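Aerobactin synthase IucA (Klebsiella pneumoniae subsp. pneumoniae, PDB 5JM8) probably catalyses the ATP-dependent condensation of citrate with N6-acetyl-N6-hydroxylysine during biosynthesis of the siderophore aerobactin, as an NIS synthetase. Local coordinates at residues L486-T491 against P537-K542; R480-Y485 against K527-Y532. All coordinates share one frame; numbering follows the deposited sequence.

Contact 1 of 2, residues L486-T491 against P537-K542; sequences LLVNST and PYWNVK. With ATP (adenosine-5'-triphosphate), chain I.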
ATOM      1  N   LEU A 486     -28.384 -18.425 -16.477  1.00 24.91           N
ATOM      2  CA  LEU A 486     -27.056 -18.987 -16.251  1.00 23.05           C
ATOM      3  C   LEU A 486     -26.313 -19.393 -17.525  1.00 25.14           C
ATOM      4  O   LEU A 486     -25.094 -19.562 -17.495  1.00 26.78           O
ATOM      5  CB  LEU A 486     -27.166 -20.194 -15.315  1.00 23.39           C
ATOM      6  CG  LEU A 486     -25.855 -20.826 -14.833  1.00 23.76           C
ATOM      7  CD1 LEU A 486     -24.905 -19.793 -14.243  1.00 19.37           C
ATOM      8  CD2 LEU A 486     -26.145 -21.914 -13.814  1.00 29.71           C
ATOM      9  N   LEU A 487     -27.030 -19.541 -18.636  1.00 18.38           N
ATOM     10  CA  LEU A 487     -26.397 -19.894 -19.905  1.00 18.32           C
ATOM     11  C   LEU A 487     -26.599 -18.815 -20.962  1.00 26.26           C
ATOM     12  O   LEU A 487     -25.647 -18.413 -21.629  1.00 22.59           O
ATOM     13  CB  LEU A 487     -26.933 -21.228 -20.424  1.00 19.05           C
ATOM     14  CG  LEU A 487     -26.437 -22.460 -19.667  1.00 19.11           C
ATOM     15  CD1 LEU A 487     -27.318 -23.648 -19.963  1.00 30.55           C
ATOM     16  CD2 LEU A 487     -24.987 -22.763 -20.021  1.00 18.56           C
ATOM     17  N   VAL A 488     -27.837 -18.358 -21.123  1.00 26.23           N
ATOM     18  CA  VAL A 488     -28.133 -17.318 -22.102  1.00 25.71           C
ATOM     19  C   VAL A 488     -27.607 -15.978 -21.609  1.00 23.69           C
ATOM     20  O   VAL A 488     -26.761 -15.360 -22.254  1.00 24.81           O
ATOM     21  CB  VAL A 488     -29.648 -17.204 -22.383  1.00 26.78           C
ATOM     22  CG1 VAL A 488     -29.934 -16.078 -23.374  1.00 28.95           C
ATOM     23  CG2 VAL A 488     -30.194 -18.521 -22.909  1.00 25.22           C
ATOM     24  N   ASN A 489     -28.106 -15.534 -20.461  1.00 23.09           N
ATOM     25  CA  ASN A 489     -27.713 -14.243 -19.906  1.00 25.42           C
ATOM     26  C   ASN A 489     -26.503 -14.376 -18.983  1.00 26.20           C
ATOM     27  O   ASN A 489     -26.505 -13.873 -17.858  1.00 26.75           O
ATOM     28  CB  ASN A 489     -28.889 -13.608 -19.154  1.00 27.05           C
ATOM     29  CG  ASN A 489     -28.634 -12.155 -18.796  1.00 27.56           C
ATOM     30  OD1 ASN A 489     -27.782 -11.504 -19.394  1.00 26.74           O
ATOM     31  ND2 ASN A 489     -29.373 -11.643 -17.820  1.00 29.57           N
ATOM     32  N   SER A 490     -25.467 -15.054 -19.468  1.00 21.69           N
ATOM     33  CA  SER A 490     -24.249 -15.258 -18.690  1.00 21.02           C
ATOM     34  C   SER A 490     -23.157 -15.917 -19.518  1.00 22.52           C
ATOM     35  O   SER A 490     -22.226 -15.259 -19.983  1.00 26.67           O
ATOM     36  CB  SER A 490     -24.534 -16.116 -17.456  1.00 23.44           C
ATOM     37  OG  SER A 490     -24.783 -15.311 -16.318  1.00 31.41           O
ATOM     38  N   THR A 491     -23.284 -17.225 -19.694  1.00 23.48           N
ATOM     39  CA  THR A 491     -22.252 -18.017 -20.338  1.00 20.94           C
ATOM     40  C   THR A 491     -22.071 -17.622 -21.797  1.00 18.73           C
ATOM     41  O   THR A 491     -20.949 -17.502 -22.277  1.00 19.84           O
ATOM     42  CB  THR A 491     -22.584 -19.512 -20.250  1.00 23.07           C
ATOM     43  OG1 THR A 491     -22.846 -19.860 -18.885  1.00 16.71           O
ATOM     44  CG2 THR A 491     -21.434 -20.359 -20.781  1.00 19.78           C
ATOM     45  N   PRO A 537     -34.715 -29.237 -27.281  1.00 38.17           N
ATOM     46  CA  PRO A 537     -34.454 -28.428 -28.481  1.00 38.14           C
ATOM     47  C   PRO A 537     -34.676 -26.932 -28.284  1.00 37.71           C
ATOM     48  O   PRO A 537     -33.931 -26.130 -28.849  1.00 38.19           O
ATOM     49  CB  PRO A 537     -35.454 -28.983 -29.504  1.00 37.32           C
ATOM     50  CG  PRO A 537     -35.746 -30.354 -29.050  1.00 37.09           C
ATOM     51  CD  PRO A 537     -35.695 -30.306 -27.556  1.00 37.10           C
ATOM     52  N   TYR A 538     -35.687 -26.571 -27.497  1.00 37.33           N
ATOM     53  CA  TYR A 538     -36.037 -25.174 -27.276  1.00 32.72           C
ATOM     54  C   TYR A 538     -36.001 -24.819 -25.795  1.00 29.97           C
ATOM     55  O   TYR A 538     -36.319 -25.646 -24.940  1.00 29.10           O
ATOM     56  CB  TYR A 538     -37.430 -24.878 -27.842  1.00 33.33           C
ATOM     57  CG  TYR A 538     -37.536 -24.952 -29.354  1.00 37.91           C
ATOM     58  CD1 TYR A 538     -36.566 -24.384 -30.172  1.00 37.40           C
ATOM     59  CD2 TYR A 538     -38.615 -25.585 -29.963  1.00 44.23           C
ATOM     60  CE1 TYR A 538     -36.666 -24.447 -31.553  1.00 41.08           C
ATOM     61  CE2 TYR A 538     -38.723 -25.652 -31.341  1.00 47.57           C
ATOM     62  CZ  TYR A 538     -37.745 -25.081 -32.131  1.00 47.84           C
ATOM     63  OH  TYR A 538     -37.848 -25.145 -33.501  1.00 52.63           O
ATOM     64  N   TRP A 539     -35.603 -23.584 -25.503  1.00 30.43           N
ATOM     65  CA  TRP A 539     -35.685 -23.041 -24.153  1.00 35.76           C
ATOM     66  C   TRP A 539     -36.740 -21.944 -24.125  1.00 40.75           C
ATOM     67  O   TRP A 539     -36.594 -20.914 -24.783  1.00 44.22           O
ATOM     68  CB  TRP A 539     -34.333 -22.492 -23.687  1.00 34.39           C
ATOM     69  CG  TRP A 539     -33.244 -23.515 -23.629  1.00 32.94           C
ATOM     70  CD1 TRP A 539     -33.385 -24.868 -23.715  1.00 31.64           C
ATOM     71  CD2 TRP A 539     -31.843 -23.266 -23.473  1.00 30.41           C
ATOM     72  NE1 TRP A 539     -32.159 -25.478 -23.624  1.00 29.54           N
ATOM     73  CE2 TRP A 539     -31.194 -24.516 -23.474  1.00 29.06           C
ATOM     74  CE3 TRP A 539     -31.073 -22.107 -23.333  1.00 29.15           C
ATOM     75  CZ2 TRP A 539     -29.815 -24.640 -23.340  1.00 28.35           C
ATOM     76  CZ3 TRP A 539     -29.702 -22.233 -23.202  1.00 28.22           C
ATOM     77  CH2 TRP A 539     -29.087 -23.489 -23.206  1.00 27.68           C
ATOM     78  N   ASN A 540     -37.806 -22.175 -23.368  1.00 41.24           N
ATOM     79  CA  ASN A 540     -38.875 -21.197 -23.236  1.00 41.69           C
ATOM     80  C   ASN A 540     -38.578 -20.270 -22.066  1.00 45.25           C
ATOM     81  O   ASN A 540     -38.429 -20.724 -20.931  1.00 46.24           O
ATOM     82  CB  ASN A 540     -40.221 -21.896 -23.047  1.00 40.24           C
ATOM     83  CG  ASN A 540     -41.386 -21.043 -23.498  1.00 41.55           C
ATOM     84  OD1 ASN A 540     -41.555 -19.911 -23.044  1.00 40.26           O
ATOM     85  ND2 ASN A 540     -42.195 -21.580 -24.404  1.00 44.70           N
ATOM     86  N   VAL A 541     -38.484 -18.974 -22.353  1.00 47.13           N
ATOM     87  CA  VAL A 541     -38.023 -17.995 -21.374  1.00 43.81           C
ATOM     88  C   VAL A 541     -38.842 -16.702 -21.467  1.00 45.64           C
ATOM     89  O   VAL A 541     -40.013 -16.742 -21.839  1.00 40.87           O
ATOM     90  CB  VAL A 541     -36.516 -17.709 -21.572  1.00 35.55           C
ATOM     91  CG1 VAL A 541     -35.715 -18.976 -21.334  1.00 30.64           C
ATOM     92  CG2 VAL A 541     -36.238 -17.171 -22.970  1.00 32.21           C
ATOM     93  N   LYS A 542     -38.233 -15.567 -21.123  1.00 49.88           N
ATOM     94  CA  LYS A 542     -38.938 -14.288 -21.074  1.00 49.75           C
ATOM     95  C   LYS A 542     -38.096 -13.163 -21.680  1.00 48.28           C
ATOM     96  O   LYS A 542     -36.955 -12.938 -21.268  1.00 48.58           O
ATOM     97  CB  LYS A 542     -39.312 -13.955 -19.627  1.00 46.57           C
ATOM     98  CG  LYS A 542     -40.086 -12.658 -19.446  1.00 45.36           C
ATOM     99  CD  LYS A 542     -40.323 -12.376 -17.971  1.00 45.31           C
ATOM    100  CE  LYS A 542     -40.884 -10.983 -17.744  1.00 47.25           C
ATOM    101  NZ  LYS A 542     -42.206 -10.807 -18.397  1.00 50.67           N
TER
HETATM  102  PG  ATP I 600     -27.974  -6.316  -6.376  1.00 22.37           P
HETATM  103  O1G ATP I 600     -27.283  -5.134  -5.743  1.00 24.72           O
HETATM  104  O2G ATP I 600     -27.038  -7.232  -7.126  1.00 20.96           O
HETATM  105  O3G ATP I 600     -28.908  -7.050  -5.445  1.00 21.42           O
HETATM  106  PB  ATP I 600     -30.426  -5.994  -7.905  1.00 20.20           P
HETATM  107  O1B ATP I 600     -31.068  -4.712  -8.372  1.00 18.42           O
HETATM  108  O2B ATP I 600     -31.071  -6.788  -6.792  1.00 21.30           O
HETATM  109  O3B ATP I 600     -28.876  -5.675  -7.558  1.00 19.89           O
HETATM  110  PA  ATP I 600     -31.359  -7.328 -10.262  1.00 20.96           P
HETATM  111  O1A ATP I 600     -32.708  -7.183  -9.603  1.00 22.14           O
HETATM  112  O2A ATP I 600     -30.967  -8.646 -10.883  1.00 22.54           O
HETATM  113  O3A ATP I 600     -30.221  -6.956  -9.185  1.00 17.12           O
HETATM  114  O5' ATP I 600     -31.163  -6.196 -11.385  1.00 17.54           O
HETATM  115  C5' ATP I 600     -29.929  -6.170 -12.093  1.00 18.23           C
HETATM  116  C4' ATP I 600     -29.547  -4.759 -12.515  1.00 21.42           C
HETATM  117  O4' ATP I 600     -28.334  -4.834 -13.268  1.00 23.54           O
HETATM  118  C3' ATP I 600     -30.591  -4.089 -13.395  1.00 25.86           C
HETATM  119  O3' ATP I 600     -30.885  -2.783 -12.883  1.00 28.86           O
HETATM  120  C2' ATP I 600     -29.972  -4.010 -14.778  1.00 25.50           C
HETATM  121  O2' ATP I 600     -30.211  -2.748 -15.398  1.00 27.40           O
HETATM  122  C1' ATP I 600     -28.484  -4.211 -14.546  1.00 23.79           C
HETATM  123  N9  ATP I 600     -27.876  -5.074 -15.583  1.00 22.48           N
HETATM  124  C8  ATP I 600     -26.873  -4.689 -16.388  1.00 23.20           C
HETATM  125  N7  ATP I 600     -26.525  -5.690 -17.236  1.00 20.97           N
HETATM  126  C5  ATP I 600     -27.320  -6.740 -16.966  1.00 18.75           C
HETATM  127  C6  ATP I 600     -27.474  -8.111 -17.493  1.00 17.52           C
HETATM  128  N6  ATP I 600     -26.674  -8.534 -18.500  1.00 14.71           N
HETATM  129  N1  ATP I 600     -28.426  -8.896 -16.938  1.00 19.07           N
HETATM  130  C2  ATP I 600     -29.216  -8.463 -15.936  1.00 18.80           C
HETATM  131  N3  ATP I 600     -29.124  -7.227 -15.414  1.00 17.66           N
HETATM  132  C4  ATP I 600     -28.214  -6.332 -15.876  1.00 19.00           C
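The indole of Trp539 meets Val488 at its edge: Val488 CG2 lies near the ring plane, 3.7 Å from Trp539 CE3, and almost as close to Trp539 CZ3. Leu487 reaches the far end of the six-membered ring obliquely, its CD1 3.7 Å from Trp539 CH2, while Leu487 CB lies 4.0 Å from Trp539 CZ3. Trp539 and Leu487 cross at about a right angle, whereas Val488 and Trp539 run past one another in opposite directions. Trp539 CG stands anti to its own carbonyl carbon (chi1 -61°), and the indole extends from the strand toward the helix. No hydrogen bond crosses between the segments; this is buried apolar packing. The next residue, Asn489, faces the nucleotide instead. Its amide pairs with the adenine of ATP in both directions: Asn489 ND2 donates to ATP N1 over 3.0 Å at 164°, and ATP N6 donates to Asn489 OD1 over 3.3 Å. The paired bonds fix the rotation of the amide and suit a base with an amino group (N6) beside a ring acceptor (N1), consistent with selection of adenine. The helix is irregular here: it widens into a pi-type turn over 486-491, and Asn489 centres an inverse gamma turn. Thr491 OG1 donates to Leu486 O over 2.7 Å, in the carbonyl plane, linking the ends of the wide turn. Around this junction, Val533 of helix 528-535 touches both Leu487 and Trp539, and Phe492 adds to the packing on the indole. Strand 538-540 pairs antiparallel with strand 566-568, while helix 394-420 receives Leu486 and Thr491 from helix 475-500.

Contact 2 of 2, residues R480-Y485 against K527-Y532; sequences RYFPYY and KTCLNY
The backbone bond from Asn531 N to Lys527 O, 2.9 Å, closes the first turn of the helix that presents Cys529 and Tyr532 to Phe482 and Pro483. The arrangement is a helix-helix packing with a sulfur-aromatic contact: helix 528-535 lies against helix 475-500 in the FhuF-like part of the chain, and the two segments share no hydrogen bond. Pro483 and Cys529 mark the nearest backbone approach, their CA atoms 7.9 Å apart. Pro483 also belongs to the kink in its helix, where the nitrogens of residues 483 and 484 lack bonds to the preceding turn; its own nitrogen, as in any proline within a chain, carries no hydrogen to donate. The Pro483 and Tyr532 side chains cross at about a right angle, with Pro483 CG 3.8 Å from Tyr532 CE2, oblique to the aromatic ring. With CG anti to the backbone N (chi1 -175°), Tyr532 extends across to this proline, and its ring also meets that of Trp539, the planes about 25° apart. Tyr532 OH then makes a weak hydrogen bond to Asn540 N. Phe414 of helix 394-420 packs edge-to-face with Phe482 and touches Cys529, joining a third helix to the buried patch. The thiol sulfur comes obliquely to the Phe482 ring, nearest CD2: Cys529 SG is 3.5 Å from Phe482 CD2, and its line to the ring centroid leans 53° from the ring normal.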
ATOM      1  N   ARG A 480     -37.586 -22.926 -16.700  1.00 35.65           N
ATOM      2  CA  ARG A 480     -37.815 -21.680 -17.421  1.00 33.21           C
ATOM      3  C   ARG A 480     -36.727 -20.659 -17.099  1.00 31.33           C
ATOM      4  O   ARG A 480     -36.076 -20.127 -17.998  1.00 34.52           O
ATOM      5  CB  ARG A 480     -39.192 -21.102 -17.084  1.00 35.53           C
ATOM      6  CG  ARG A 480     -39.458 -19.742 -17.723  1.00 37.18           C
ATOM      7  CD  ARG A 480     -40.868 -19.241 -17.455  1.00 40.88           C
ATOM      8  NE  ARG A 480     -41.888 -20.187 -17.899  1.00 44.10           N
ATOM      9  CZ  ARG A 480     -42.153 -20.472 -19.172  1.00 46.33           C
ATOM     10  NH1 ARG A 480     -41.463 -19.897 -20.149  1.00 46.54           N
ATOM     11  NH2 ARG A 480     -43.104 -21.346 -19.468  1.00 47.29           N
ATOM     12  N   TYR A 481     -36.529 -20.402 -15.809  1.00 26.21           N
ATOM     13  CA  TYR A 481     -35.645 -19.331 -15.361  1.00 25.31           C
ATOM     14  C   TYR A 481     -34.165 -19.705 -15.401  1.00 27.16           C
ATOM     15  O   TYR A 481     -33.348 -18.990 -15.974  1.00 30.16           O
ATOM     16  CB  TYR A 481     -36.004 -18.916 -13.932  1.00 26.96           C
ATOM     17  CG  TYR A 481     -37.375 -18.299 -13.775  1.00 32.29           C
ATOM     18  CD1 TYR A 481     -37.824 -17.311 -14.643  1.00 34.08           C
ATOM     19  CD2 TYR A 481     -38.220 -18.704 -12.752  1.00 35.61           C
ATOM     20  CE1 TYR A 481     -39.078 -16.746 -14.494  1.00 36.49           C
ATOM     21  CE2 TYR A 481     -39.473 -18.147 -12.596  1.00 37.55           C
ATOM     22  CZ  TYR A 481     -39.898 -17.170 -13.469  1.00 37.66           C
ATOM     23  OH  TYR A 481     -41.146 -16.616 -13.312  1.00 38.17           O
ATOM     24  N   PHE A 482     -33.830 -20.833 -14.791  1.00 24.91           N
ATOM     25  CA  PHE A 482     -32.441 -21.158 -14.488  1.00 26.16           C
ATOM     26  C   PHE A 482     -31.511 -21.234 -15.708  1.00 24.91           C
ATOM     27  O   PHE A 482     -30.423 -20.658 -15.688  1.00 22.97           O
ATOM     28  CB  PHE A 482     -32.389 -22.476 -13.720  1.00 28.04           C
ATOM     29  CG  PHE A 482     -31.057 -22.758 -13.094  1.00 28.78           C
ATOM     30  CD1 PHE A 482     -30.759 -22.276 -11.832  1.00 27.23           C
ATOM     31  CD2 PHE A 482     -30.102 -23.498 -13.766  1.00 30.02           C
ATOM     32  CE1 PHE A 482     -29.536 -22.531 -11.251  1.00 27.66           C
ATOM     33  CE2 PHE A 482     -28.876 -23.758 -13.186  1.00 30.55           C
ATOM     34  CZ  PHE A 482     -28.593 -23.273 -11.929  1.00 29.02           C
ATOM     35  N   PRO A 483     -31.922 -21.944 -16.771  1.00 25.81           N
ATOM     36  CA  PRO A 483     -31.030 -21.970 -17.937  1.00 26.20           C
ATOM     37  C   PRO A 483     -30.970 -20.639 -18.694  1.00 26.50           C
ATOM     38  O   PRO A 483     -29.997 -20.398 -19.407  1.00 24.03           O
ATOM     39  CB  PRO A 483     -31.629 -23.075 -18.815  1.00 26.21           C
ATOM     40  CG  PRO A 483     -33.037 -23.203 -18.377  1.00 25.80           C
ATOM     41  CD  PRO A 483     -33.056 -22.873 -16.923  1.00 25.69           C
ATOM     42  N   TYR A 484     -31.988 -19.794 -18.553  1.00 26.47           N
ATOM     43  CA  TYR A 484     -31.932 -18.456 -19.141  1.00 25.87           C
ATOM     44  C   TYR A 484     -30.826 -17.639 -18.493  1.00 26.46           C
ATOM     45  O   TYR A 484     -29.890 -17.201 -19.159  1.00 26.60           O
ATOM     46  CB  TYR A 484     -33.264 -17.715 -18.985  1.00 26.18           C
ATOM     47  CG  TYR A 484     -33.144 -16.217 -19.198  1.00 31.18           C
ATOM     48  CD1 TYR A 484     -32.810 -15.696 -20.444  1.00 33.07           C
ATOM     49  CD2 TYR A 484     -33.361 -15.322 -18.153  1.00 33.36           C
ATOM     50  CE1 TYR A 484     -32.696 -14.326 -20.641  1.00 34.69           C
ATOM     51  CE2 TYR A 484     -33.251 -13.953 -18.345  1.00 35.62           C
ATOM     52  CZ  TYR A 484     -32.920 -13.463 -19.587  1.00 37.23           C
ATOM     53  OH  TYR A 484     -32.812 -12.106 -19.766  1.00 41.15           O
ATOM     54  N   TYR A 485     -30.943 -17.437 -17.188  1.00 19.51           N
ATOM     55  CA  TYR A 485     -29.999 -16.604 -16.460  1.00 24.90           C
ATOM     56  C   TYR A 485     -28.565 -17.110 -16.570  1.00 26.51           C
ATOM     57  O   TYR A 485     -27.641 -16.320 -16.755  1.00 30.25           O
ATOM     58  CB  TYR A 485     -30.395 -16.520 -14.985  1.00 24.16           C
ATOM     59  CG  TYR A 485     -31.661 -15.731 -14.731  1.00 30.98           C
ATOM     60  CD1 TYR A 485     -31.647 -14.345 -14.713  1.00 35.00           C
ATOM     61  CD2 TYR A 485     -32.868 -16.374 -14.503  1.00 35.99           C
ATOM     62  CE1 TYR A 485     -32.805 -13.623 -14.483  1.00 37.20           C
ATOM     63  CE2 TYR A 485     -34.028 -15.660 -14.270  1.00 38.43           C
ATOM     64  CZ  TYR A 485     -33.989 -14.286 -14.259  1.00 37.57           C
ATOM     65  OH  TYR A 485     -35.141 -13.572 -14.026  1.00 37.02           O
ATOM     66  N   LYS A 527     -30.627 -34.991 -12.365  1.00 28.17           N
ATOM     67  CA  LYS A 527     -30.120 -34.595 -13.674  1.00 30.23           C
ATOM     68  C   LYS A 527     -31.122 -33.733 -14.440  1.00 27.33           C
ATOM     69  O   LYS A 527     -30.859 -33.330 -15.575  1.00 25.92           O
ATOM     70  CB  LYS A 527     -29.766 -35.838 -14.492  1.00 26.70           C
ATOM     71  CG  LYS A 527     -28.710 -36.711 -13.835  1.00 26.92           C
ATOM     72  CD  LYS A 527     -28.485 -38.007 -14.596  1.00 29.55           C
ATOM     73  CE  LYS A 527     -27.486 -38.901 -13.877  1.00 33.32           C
ATOM     74  NZ  LYS A 527     -26.159 -38.247 -13.697  1.00 33.92           N
ATOM     75  N   THR A 528     -32.256 -33.446 -13.803  1.00 28.69           N
ATOM     76  CA  THR A 528     -33.374 -32.748 -14.433  1.00 29.83           C
ATOM     77  C   THR A 528     -32.961 -31.510 -15.224  1.00 28.36           C
ATOM     78  O   THR A 528     -33.387 -31.319 -16.364  1.00 29.88           O
ATOM     79  CB  THR A 528     -34.408 -32.313 -13.374  1.00 30.67           C
ATOM     80  OG1 THR A 528     -34.859 -33.460 -12.642  1.00 35.19           O
ATOM     81  CG2 THR A 528     -35.600 -31.621 -14.028  1.00 28.29           C
ATOM     82  N   CYS A 529     -32.127 -30.679 -14.610  1.00 26.71           N
ATOM     83  CA  CYS A 529     -31.768 -29.383 -15.176  1.00 31.08           C
ATOM     84  C   CYS A 529     -30.750 -29.471 -16.309  1.00 27.73           C
ATOM     85  O   CYS A 529     -30.878 -28.779 -17.316  1.00 26.92           O
ATOM     86  CB  CYS A 529     -31.220 -28.479 -14.076  1.00 40.07           C
ATOM     87  SG  CYS A 529     -30.857 -26.805 -14.619  1.00 45.50           S
ATOM     88  N   LEU A 530     -29.735 -30.312 -16.142  1.00 28.21           N
ATOM     89  CA  LEU A 530     -28.687 -30.446 -17.148  1.00 25.05           C
ATOM     90  C   LEU A 530     -29.158 -31.246 -18.363  1.00 28.48           C
ATOM     91  O   LEU A 530     -28.664 -31.042 -19.473  1.00 30.26           O
ATOM     92  CB  LEU A 530     -27.450 -31.097 -16.532  1.00 22.69           C
ATOM     93  CG  LEU A 530     -26.732 -30.212 -15.510  1.00 23.57           C
ATOM     94  CD1 LEU A 530     -25.711 -31.004 -14.714  1.00 24.09           C
ATOM     95  CD2 LEU A 530     -26.066 -29.033 -16.204  1.00 25.15           C
ATOM     96  N   ASN A 531     -30.107 -32.155 -18.151  1.00 25.93           N
ATOM     97  CA  ASN A 531     -30.780 -32.821 -19.262  1.00 25.71           C
ATOM     98  C   ASN A 531     -31.416 -31.781 -20.173  1.00 25.63           C
ATOM     99  O   ASN A 531     -31.190 -31.772 -21.383  1.00 26.45           O
ATOM    100  CB  ASN A 531     -31.859 -33.791 -18.765  1.00 26.91           C
ATOM    101  CG  ASN A 531     -31.288 -35.085 -18.208  1.00 27.26           C
ATOM    102  OD1 ASN A 531     -30.185 -35.500 -18.560  1.00 26.82           O
ATOM    103  ND2 ASN A 531     -32.059 -35.744 -17.349  1.00 28.14           N
ATOM    104  N   TYR A 532     -32.213 -30.904 -19.567  1.00 27.48           N
ATOM    105  CA  TYR A 532     -32.938 -29.860 -20.285  1.00 27.22           C
ATOM    106  C   TYR A 532     -31.993 -28.987 -21.101  1.00 27.73           C
ATOM    107  O   TYR A 532     -32.204 -28.767 -22.293  1.00 31.35           O
ATOM    108  CB  TYR A 532     -33.727 -28.998 -19.297  1.00 25.65           C
ATOM    109  CG  TYR A 532     -34.607 -27.945 -19.935  1.00 29.32           C
ATOM    110  CD1 TYR A 532     -35.835 -28.282 -20.486  1.00 30.79           C
ATOM    111  CD2 TYR A 532     -34.218 -26.610 -19.971  1.00 26.97           C
ATOM    112  CE1 TYR A 532     -36.649 -27.321 -21.063  1.00 32.47           C
ATOM    113  CE2 TYR A 532     -35.026 -25.645 -20.546  1.00 27.91           C
ATOM    114  CZ  TYR A 532     -36.239 -26.006 -21.089  1.00 31.23           C
ATOM    115  OH  TYR A 532     -37.042 -25.049 -21.658  1.00 33.76           O
TER

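How the contacts relate
Contacts 1 and 2 use consecutive turns of helix 475-500, and their centres are 8 Å apart. Their other segments follow one another in the chain, helix 528-535 leading into strand 538-540. Helix 475-500 packs on helix 528-535 through 480-485 and on strand 538-540 through 486-491. Polar bonds tie the two contacts together: Asn489 N lies 2.8 Å from Tyr484 O and Arg480 NH1 2.9 Å from Asn540 OD1, both probable hydrogen bonds. Contact 1 reaches the nucleotide directly through Asn489. Contact 2 lies farther from the centre of the chain and from the nucleotide, with the Phe482 side chain about 14 Å from both ATP and the magnesium ion.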